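PDB 4GF2: erythrocyte binding antigen 140 from Plasmodium falciparum, which probably binds a sialic acid-bearing host receptor, glycophorin C, on the erythrocyte surface through a region of two Duffy-binding-like domains during invasion. Local coordinates for residues E190-C202 / G214-M226. The protein carries 3 engineered substitutions. Sequence-based numbering, arbitrary orientation.
Sequences EKKRLFLNIKDKC and GCRLPCSSYTSFM
An antiparallel helical hairpin of the first Duffy-binding-like domain is pinned at its loop end by a disulfide, C202 SG to C215 SG at 2.0 Å. Segments 190-202 and 214-226 run at 167° to each other, with their axes 8.3 Å apart. C219 SG lies beside this bridge, 3.8 Å from C202 SG, and is itself bonded to C279 of helix 273-279. Two disulfides thus cluster at one end of the hairpin.

Y222 is a knob in a hole formed by K191, L194, F195 and I198. With CG anti to the backbone N (chi1 -178°), the ring reaches across to the other helix. F195 turns its edge to one face of this ring, a T-shaped pair with planes at 66°. L194 CB comes at the ring edge, and I198 CD1 packs on Y222 CB at 3.6 Å. K191 bends at its far end and brings NZ to Y222 OH, a hydrogen bond of 2.9 Å.

F225 lies nearby against E190 and L194. L194 CD1 touches F225 CG at 3.4 Å, while E190 CG rests near F225 CE1. The carboxylate of E190 is held by R193 side-on, NE to OE1 and NH2 to OE2.

Between Y222 and the disulfide, P218 packs against N197, I198 and K201. The helix is kinked here, because proline N cannot bond to the preceding turn. One water donates to both L194 O and P218 O, linking the two backbones. The hairpin therefore combines a covalent clamp at one end with aromatic and aliphatic packing farther along, where K191 gives the hydroxyl of the buried Y222 a donor.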
ATOM      1  N   GLU A 190       8.894 -10.769  19.340  1.00 44.73           N
ATOM      2  CA  GLU A 190       9.033 -10.569  17.908  1.00 43.58           C
ATOM      3  C   GLU A 190       8.680  -9.120  17.555  1.00 43.82           C
ATOM      4  O   GLU A 190       9.228  -8.546  16.614  1.00 45.60           O
ATOM      5  CB  GLU A 190       8.149 -11.569  17.153  1.00 44.46           C
ATOM      6  CG  GLU A 190       8.163 -11.432  15.638  1.00 47.85           C
ATOM      7  CD  GLU A 190       9.526 -11.696  15.027  1.00 52.63           C
ATOM      8  OE1 GLU A 190      10.463 -12.046  15.773  1.00 50.29           O
ATOM      9  OE2 GLU A 190       9.660 -11.549  13.794  1.00 58.83           O
ATOM     10  N   LYS A 191       7.784  -8.527  18.336  1.00 44.17           N
ATOM     11  CA  LYS A 191       7.373  -7.145  18.128  1.00 46.08           C
ATOM     12  C   LYS A 191       8.543  -6.193  18.357  1.00 48.42           C
ATOM     13  O   LYS A 191       8.823  -5.332  17.524  1.00 48.44           O
ATOM     14  CB  LYS A 191       6.208  -6.803  19.058  1.00 48.06           C
ATOM     15  CG  LYS A 191       5.705  -5.377  18.954  1.00 52.45           C
ATOM     16  CD  LYS A 191       4.254  -5.281  19.409  1.00 56.75           C
ATOM     17  CE  LYS A 191       3.999  -4.047  20.258  1.00 61.94           C
ATOM     18  NZ  LYS A 191       4.262  -2.792  19.517  1.00 64.04           N
ATOM     19  N   LYS A 192       9.227  -6.356  19.488  1.00 51.48           N
ATOM     20  CA  LYS A 192      10.417  -5.564  19.779  1.00 55.58           C
ATOM     21  C   LYS A 192      11.431  -5.689  18.652  1.00 50.94           C
ATOM     22  O   LYS A 192      11.890  -4.688  18.100  1.00 50.26           O
ATOM     23  CB  LYS A 192      11.075  -6.021  21.082  1.00 65.64           C
ATOM     24  CG  LYS A 192      10.346  -5.616  22.347  1.00 77.30           C
ATOM     25  CD  LYS A 192      11.121  -6.066  23.578  1.00 90.10           C
ATOM     26  CE  LYS A 192      10.334  -5.838  24.860  1.00 99.89           C
ATOM     27  NZ  LYS A 192      11.092  -6.281  26.068  1.00106.14           N
ATOM     28  N   ARG A 193      11.782  -6.928  18.321  1.00 48.90           N
ATOM     29  CA  ARG A 193      12.813  -7.187  17.324  1.00 49.03           C
ATOM     30  C   ARG A 193      12.481  -6.505  16.000  1.00 48.82           C
ATOM     31  O   ARG A 193      13.317  -5.810  15.426  1.00 49.92           O
ATOM     32  CB  ARG A 193      12.983  -8.690  17.110  1.00 48.72           C
ATOM     33  CG  ARG A 193      14.188  -9.060  16.268  1.00 51.73           C
ATOM     34  CD  ARG A 193      14.189 -10.543  15.934  1.00 53.38           C
ATOM     35  NE  ARG A 193      13.143 -10.894  14.975  1.00 54.98           N
ATOM     36  CZ  ARG A 193      13.237 -10.712  13.661  1.00 58.29           C
ATOM     37  NH1 ARG A 193      14.327 -10.173  13.134  1.00 59.58           N
ATOM     38  NH2 ARG A 193      12.236 -11.063  12.869  1.00 58.57           N
ATOM     39  N   LEU A 194      11.258  -6.695  15.518  1.00 47.79           N
ATOM     40  CA  LEU A 194      10.865  -6.113  14.243  1.00 47.87           C
ATOM     41  C   LEU A 194      10.900  -4.586  14.298  1.00 51.63           C
ATOM     42  O   LEU A 194      11.203  -3.934  13.301  1.00 55.41           O
ATOM     43  CB  LEU A 194       9.478  -6.599  13.828  1.00 44.28           C
ATOM     44  CG  LEU A 194       9.388  -8.057  13.370  1.00 42.24           C
ATOM     45  CD1 LEU A 194       7.937  -8.449  13.147  1.00 40.76           C
ATOM     46  CD2 LEU A 194      10.199  -8.290  12.104  1.00 43.36           C
ATOM     47  N   PHE A 195      10.606  -4.015  15.461  1.00 51.15           N
ATOM     48  CA  PHE A 195      10.584  -2.564  15.582  1.00 51.05           C
ATOM     49  C   PHE A 195      11.994  -1.987  15.693  1.00 52.63           C
ATOM     50  O   PHE A 195      12.255  -0.880  15.217  1.00 56.88           O
ATOM     51  CB  PHE A 195       9.737  -2.117  16.771  1.00 52.58           C
ATOM     52  CG  PHE A 195       9.253  -0.704  16.655  1.00 56.65           C
ATOM     53  CD1 PHE A 195       8.142  -0.403  15.882  1.00 57.56           C
ATOM     54  CD2 PHE A 195       9.914   0.326  17.300  1.00 60.15           C
ATOM     55  CE1 PHE A 195       7.693   0.901  15.764  1.00 59.51           C
ATOM     56  CE2 PHE A 195       9.470   1.633  17.186  1.00 62.18           C
ATOM     57  CZ  PHE A 195       8.359   1.920  16.417  1.00 61.55           C
ATOM     58  N   LEU A 196      12.901  -2.732  16.316  1.00 51.03           N
ATOM     59  CA  LEU A 196      14.290  -2.295  16.407  1.00 52.72           C
ATOM     60  C   LEU A 196      14.899  -2.230  15.015  1.00 51.34           C
ATOM     61  O   LEU A 196      15.669  -1.322  14.710  1.00 52.07           O
ATOM     62  CB  LEU A 196      15.109  -3.229  17.302  1.00 56.90           C
ATOM     63  CG  LEU A 196      14.821  -3.149  18.804  1.00 61.07           C
ATOM     64  CD1 LEU A 196      15.726  -4.098  19.570  1.00 63.17           C
ATOM     65  CD2 LEU A 196      14.984  -1.728  19.327  1.00 64.99           C
ATOM     66  N   ASN A 197      14.555  -3.194  14.167  1.00 51.25           N
ATOM     67  CA  ASN A 197      14.972  -3.138  12.773  1.00 54.78           C
ATOM     68  C   ASN A 197      14.479  -1.851  12.119  1.00 54.92           C
ATOM     69  O   ASN A 197      15.208  -1.210  11.364  1.00 56.26           O
ATOM     70  CB  ASN A 197      14.458  -4.353  12.004  1.00 58.56           C
ATOM     71  CG  ASN A 197      15.217  -5.616  12.342  1.00 65.69           C
ATOM     72  OD1 ASN A 197      16.402  -5.572  12.670  1.00 71.78           O
ATOM     73  ND2 ASN A 197      14.538  -6.756  12.264  1.00 64.92           N
ATOM     74  N   ILE A 198      13.242  -1.468  12.420  1.00 53.08           N
ATOM     75  CA  ILE A 198      12.681  -0.233  11.879  1.00 51.13           C
ATOM     76  C   ILE A 198      13.512   0.975  12.302  1.00 52.13           C
ATOM     77  O   ILE A 198      13.806   1.839  11.483  1.00 50.91           O
ATOM     78  CB  ILE A 198      11.221  -0.024  12.327  1.00 48.72           C
ATOM     79  CG1 ILE A 198      10.300  -0.994  11.588  1.00 48.69           C
ATOM     80  CG2 ILE A 198      10.788   1.404  12.065  1.00 47.16           C
ATOM     81  CD1 ILE A 198       8.867  -0.963  12.073  1.00 48.48           C
ATOM     82  N   LYS A 199      13.884   1.033  13.577  1.00 53.97           N
ATOM     83  CA  LYS A 199      14.707   2.131  14.077  1.00 57.72           C
ATOM     84  C   LYS A 199      16.050   2.154  13.363  1.00 58.98           C
ATOM     85  O   LYS A 199      16.486   3.191  12.863  1.00 61.38           O
ATOM     86  CB  LYS A 199      14.942   2.004  15.583  1.00 62.62           C
ATOM     87  CG  LYS A 199      13.692   2.146  16.434  1.00 65.94           C
ATOM     88  CD  LYS A 199      13.985   2.904  17.723  1.00 72.68           C
ATOM     89  CE  LYS A 199      12.859   2.740  18.735  1.00 76.01           C
ATOM     90  NZ  LYS A 199      12.956   3.709  19.861  1.00 80.53           N
ATOM     91  N   ASP A 200      16.696   0.998  13.326  1.00 58.61           N
ATOM     92  CA  ASP A 200      18.009   0.857  12.715  1.00 61.83           C
ATOM     93  C   ASP A 200      18.041   1.408  11.292  1.00 64.23           C
ATOM     94  O   ASP A 200      18.940   2.173  10.935  1.00 68.62           O
ATOM     95  CB  ASP A 200      18.416  -0.618  12.702  1.00 62.45           C
ATOM     96  CG  ASP A 200      19.811  -0.831  12.155  1.00 67.10           C
ATOM     97  OD1 ASP A 200      20.746  -0.155  12.633  1.00 69.46           O
ATOM     98  OD2 ASP A 200      19.970  -1.664  11.239  1.00 69.23           O
ATOM     99  N   LYS A 201      17.057   1.024  10.486  1.00 61.62           N
ATOM    100  CA  LYS A 201      17.056   1.358   9.065  1.00 60.84           C
ATOM    101  C   LYS A 201      16.388   2.698   8.764  1.00 59.54           C
ATOM    102  O   LYS A 201      16.717   3.354   7.774  1.00 60.94           O
ATOM    103  CB  LYS A 201      16.364   0.251   8.264  1.00 59.90           C
ATOM    104  CG  LYS A 201      16.984  -1.126   8.452  1.00 61.70           C
ATOM    105  CD  LYS A 201      18.504  -1.066   8.363  1.00 67.23           C
ATOM    106  CE  LYS A 201      19.130  -2.449   8.451  1.00 72.26           C
ATOM    107  NZ  LYS A 201      18.974  -3.214   7.185  1.00 75.51           N
ATOM    108  N   CYS A 202      15.446   3.099   9.608  1.00 57.71           N
ATOM    109  CA  CYS A 202      14.697   4.327   9.373  1.00 57.30           C
ATOM    110  C   CYS A 202      15.293   5.484  10.162  1.00 58.80           C
ATOM    111  O   CYS A 202      15.050   6.650   9.848  1.00 58.75           O
ATOM    112  CB  CYS A 202      13.225   4.133   9.748  1.00 56.34           C
ATOM    113  SG  CYS A 202      12.440   2.710   8.948  1.00 51.52           S
ATOM    114  N   GLY A 214      15.154   0.453   1.986  1.00 53.52           N
ATOM    115  CA  GLY A 214      15.904   0.143   3.192  1.00 55.30           C
ATOM    116  C   GLY A 214      15.031   0.205   4.434  1.00 52.59           C
ATOM    117  O   GLY A 214      15.128  -0.642   5.322  1.00 51.56           O
ATOM    118  N   CYS A 215      14.169   1.216   4.483  1.00 51.01           N
ATOM    119  CA  CYS A 215      13.296   1.442   5.628  1.00 49.48           C
ATOM    120  C   CYS A 215      11.912   0.831   5.402  1.00 49.63           C
ATOM    121  O   CYS A 215      11.298   0.303   6.328  1.00 47.95           O
ATOM    122  CB  CYS A 215      13.175   2.945   5.889  1.00 48.07           C
ATOM    123  SG  CYS A 215      11.949   3.434   7.118  1.00 54.37           S
ATOM    124  N   ARG A 216      11.429   0.890   4.166  1.00 52.15           N
ATOM    125  CA  ARG A 216      10.076   0.433   3.859  1.00 53.14           C
ATOM    126  C   ARG A 216       9.904  -1.073   4.053  1.00 54.45           C
ATOM    127  O   ARG A 216       8.793  -1.547   4.290  1.00 54.55           O
ATOM    128  CB  ARG A 216       9.685   0.837   2.435  1.00 51.61           C
ATOM    129  CG  ARG A 216       9.638   2.345   2.228  1.00 47.88           C
ATOM    130  CD  ARG A 216       9.208   2.720   0.823  1.00 45.78           C
ATOM    131  NE  ARG A 216       7.788   2.462   0.594  1.00 44.96           N
ATOM    132  CZ  ARG A 216       6.805   3.242   1.033  1.00 46.42           C
ATOM    133  NH1 ARG A 216       7.076   4.333   1.735  1.00 46.72           N
ATOM    134  NH2 ARG A 216       5.545   2.929   0.775  1.00 48.64           N
ATOM    135  N   LEU A 217      10.997  -1.824   3.956  1.00 56.20           N
ATOM    136  CA  LEU A 217      10.924  -3.273   4.123  1.00 59.70           C
ATOM    137  C   LEU A 217      10.666  -3.680   5.577  1.00 50.15           C
ATOM    138  O   LEU A 217       9.721  -4.416   5.855  1.00 45.32           O
ATOM    139  CB  LEU A 217      12.186  -3.950   3.585  1.00 74.00           C
ATOM    140  CG  LEU A 217      12.382  -3.871   2.066  1.00 89.29           C
ATOM    141  CD1 LEU A 217      13.598  -4.686   1.651  1.00 96.78           C
ATOM    142  CD2 LEU A 217      11.143  -4.331   1.306  1.00 94.92           C
ATOM    143  N   PRO A 218      11.509  -3.220   6.513  1.00 48.65           N
ATOM    144  CA  PRO A 218      11.192  -3.547   7.909  1.00 46.82           C
ATOM    145  C   PRO A 218       9.832  -2.984   8.336  1.00 44.68           C
ATOM    146  O   PRO A 218       9.120  -3.625   9.106  1.00 44.06           O
ATOM    147  CB  PRO A 218      12.344  -2.909   8.704  1.00 48.44           C
ATOM    148  CG  PRO A 218      13.004  -1.957   7.765  1.00 49.81           C
ATOM    149  CD  PRO A 218      12.789  -2.505   6.388  1.00 50.33           C
ATOM    150  N   CYS A 219       9.470  -1.807   7.837  1.00 43.69           N
ATOM    151  CA  CYS A 219       8.157  -1.239   8.129  1.00 43.79           C
ATOM    152  C   CYS A 219       7.068  -2.179   7.639  1.00 46.08           C
ATOM    153  O   CYS A 219       6.085  -2.431   8.336  1.00 47.13           O
ATOM    154  CB  CYS A 219       7.991   0.130   7.464  1.00 43.72           C
ATOM    155  SG  CYS A 219       8.981   1.437   8.207  1.00 42.86           S
ATOM    156  N   SER A 220       7.255  -2.694   6.431  1.00 46.91           N
ATOM    157  CA  SER A 220       6.289  -3.589   5.811  1.00 49.46           C
ATOM    158  C   SER A 220       6.218  -4.914   6.555  1.00 48.23           C
ATOM    159  O   SER A 220       5.134  -5.455   6.775  1.00 47.65           O
ATOM    160  CB  SER A 220       6.664  -3.830   4.350  1.00 55.64           C
ATOM    161  OG  SER A 220       5.854  -4.842   3.784  1.00 60.94           O
ATOM    162  N   SER A 221       7.377  -5.438   6.936  1.00 48.36           N
ATOM    163  CA  SER A 221       7.435  -6.686   7.687  1.00 49.79           C
ATOM    164  C   SER A 221       6.684  -6.529   9.000  1.00 49.94           C
ATOM    165  O   SER A 221       5.922  -7.406   9.399  1.00 51.98           O
ATOM    166  CB  SER A 221       8.888  -7.086   7.958  1.00 51.01           C
ATOM    167  OG  SER A 221       9.566  -7.394   6.753  1.00 52.19           O
ATOM    168  N   TYR A 222       6.901  -5.400   9.667  1.00 47.32           N
ATOM    169  CA  TYR A 222       6.259  -5.129  10.947  1.00 45.56           C
ATOM    170  C   TYR A 222       4.742  -5.072  10.798  1.00 46.87           C
ATOM    171  O   TYR A 222       4.005  -5.613  11.622  1.00 49.79           O
ATOM    172  CB  TYR A 222       6.779  -3.818  11.533  1.00 44.31           C
ATOM    173  CG  TYR A 222       6.202  -3.481  12.888  1.00 44.40           C
ATOM    174  CD1 TYR A 222       6.788  -3.959  14.053  1.00 44.85           C
ATOM    175  CD2 TYR A 222       5.072  -2.685  13.003  1.00 45.51           C
ATOM    176  CE1 TYR A 222       6.264  -3.653  15.294  1.00 46.59           C
ATOM    177  CE2 TYR A 222       4.541  -2.373  14.240  1.00 47.18           C
ATOM    178  CZ  TYR A 222       5.142  -2.859  15.380  1.00 48.51           C
ATOM    179  OH  TYR A 222       4.612  -2.551  16.609  1.00 51.08           O
ATOM    180  N   THR A 223       4.276  -4.421   9.739  1.00 44.45           N
ATOM    181  CA  THR A 223       2.847  -4.312   9.489  1.00 44.15           C
ATOM    182  C   THR A 223       2.195  -5.678   9.343  1.00 46.63           C
ATOM    183  O   THR A 223       1.220  -5.977  10.027  1.00 48.81           O
ATOM    184  CB  THR A 223       2.570  -3.494   8.223  1.00 43.15           C
ATOM    185  OG1 THR A 223       2.901  -2.123   8.463  1.00 43.94           O
ATOM    186  CG2 THR A 223       1.101  -3.582   7.822  1.00 43.41           C
ATOM    187  N   SER A 224       2.726  -6.507   8.450  1.00 46.56           N
ATOM    188  CA  SER A 224       2.118  -7.806   8.192  1.00 48.68           C
ATOM    189  C   SER A 224       2.115  -8.658   9.455  1.00 45.69           C
ATOM    190  O   SER A 224       1.169  -9.402   9.706  1.00 47.58           O
ATOM    191  CB  SER A 224       2.833  -8.533   7.050  1.00 53.99           C
ATOM    192  OG  SER A 224       4.201  -8.738   7.337  1.00 56.04           O
ATOM    193  N   PHE A 225       3.166  -8.532  10.257  1.00 42.73           N
ATOM    194  CA  PHE A 225       3.279  -9.300  11.489  1.00 43.82           C
ATOM    195  C   PHE A 225       2.181  -8.920  12.477  1.00 48.33           C
ATOM    196  O   PHE A 225       1.680  -9.769  13.216  1.00 51.95           O
ATOM    197  CB  PHE A 225       4.646  -9.080  12.133  1.00 43.13           C
ATOM    198  CG  PHE A 225       4.686  -9.432  13.586  1.00 45.77           C
ATOM    199  CD1 PHE A 225       4.808 -10.747  13.988  1.00 47.40           C
ATOM    200  CD2 PHE A 225       4.592  -8.446  14.551  1.00 48.44           C
ATOM    201  CE1 PHE A 225       4.840 -11.074  15.328  1.00 49.27           C
ATOM    202  CE2 PHE A 225       4.623  -8.767  15.892  1.00 50.34           C
ATOM    203  CZ  PHE A 225       4.749 -10.083  16.281  1.00 50.54           C
ATOM    204  N   MET A 226       1.818  -7.641  12.497  1.00 49.05           N
ATOM    205  CA  MET A 226       0.737  -7.171  13.353  1.00 50.30           C
ATOM    206  C   MET A 226      -0.610  -7.673  12.832  1.00 53.78           C
ATOM    207  O   MET A 226      -1.466  -8.095  13.609  1.00 55.54           O
ATOM    208  CB  MET A 226       0.740  -5.644  13.436  1.00 50.17           C
ATOM    209  CG  MET A 226       1.996  -5.064  14.074  1.00 49.30           C
ATOM    210  SD  MET A 226       2.173  -5.459  15.827  1.00 49.67           S
ATOM    211  CE  MET A 226       0.968  -4.358  16.563  1.00 59.16           C
TER
HETATM  212  O   HOH W   1      10.375  -5.054  10.884  1.00 41.38           O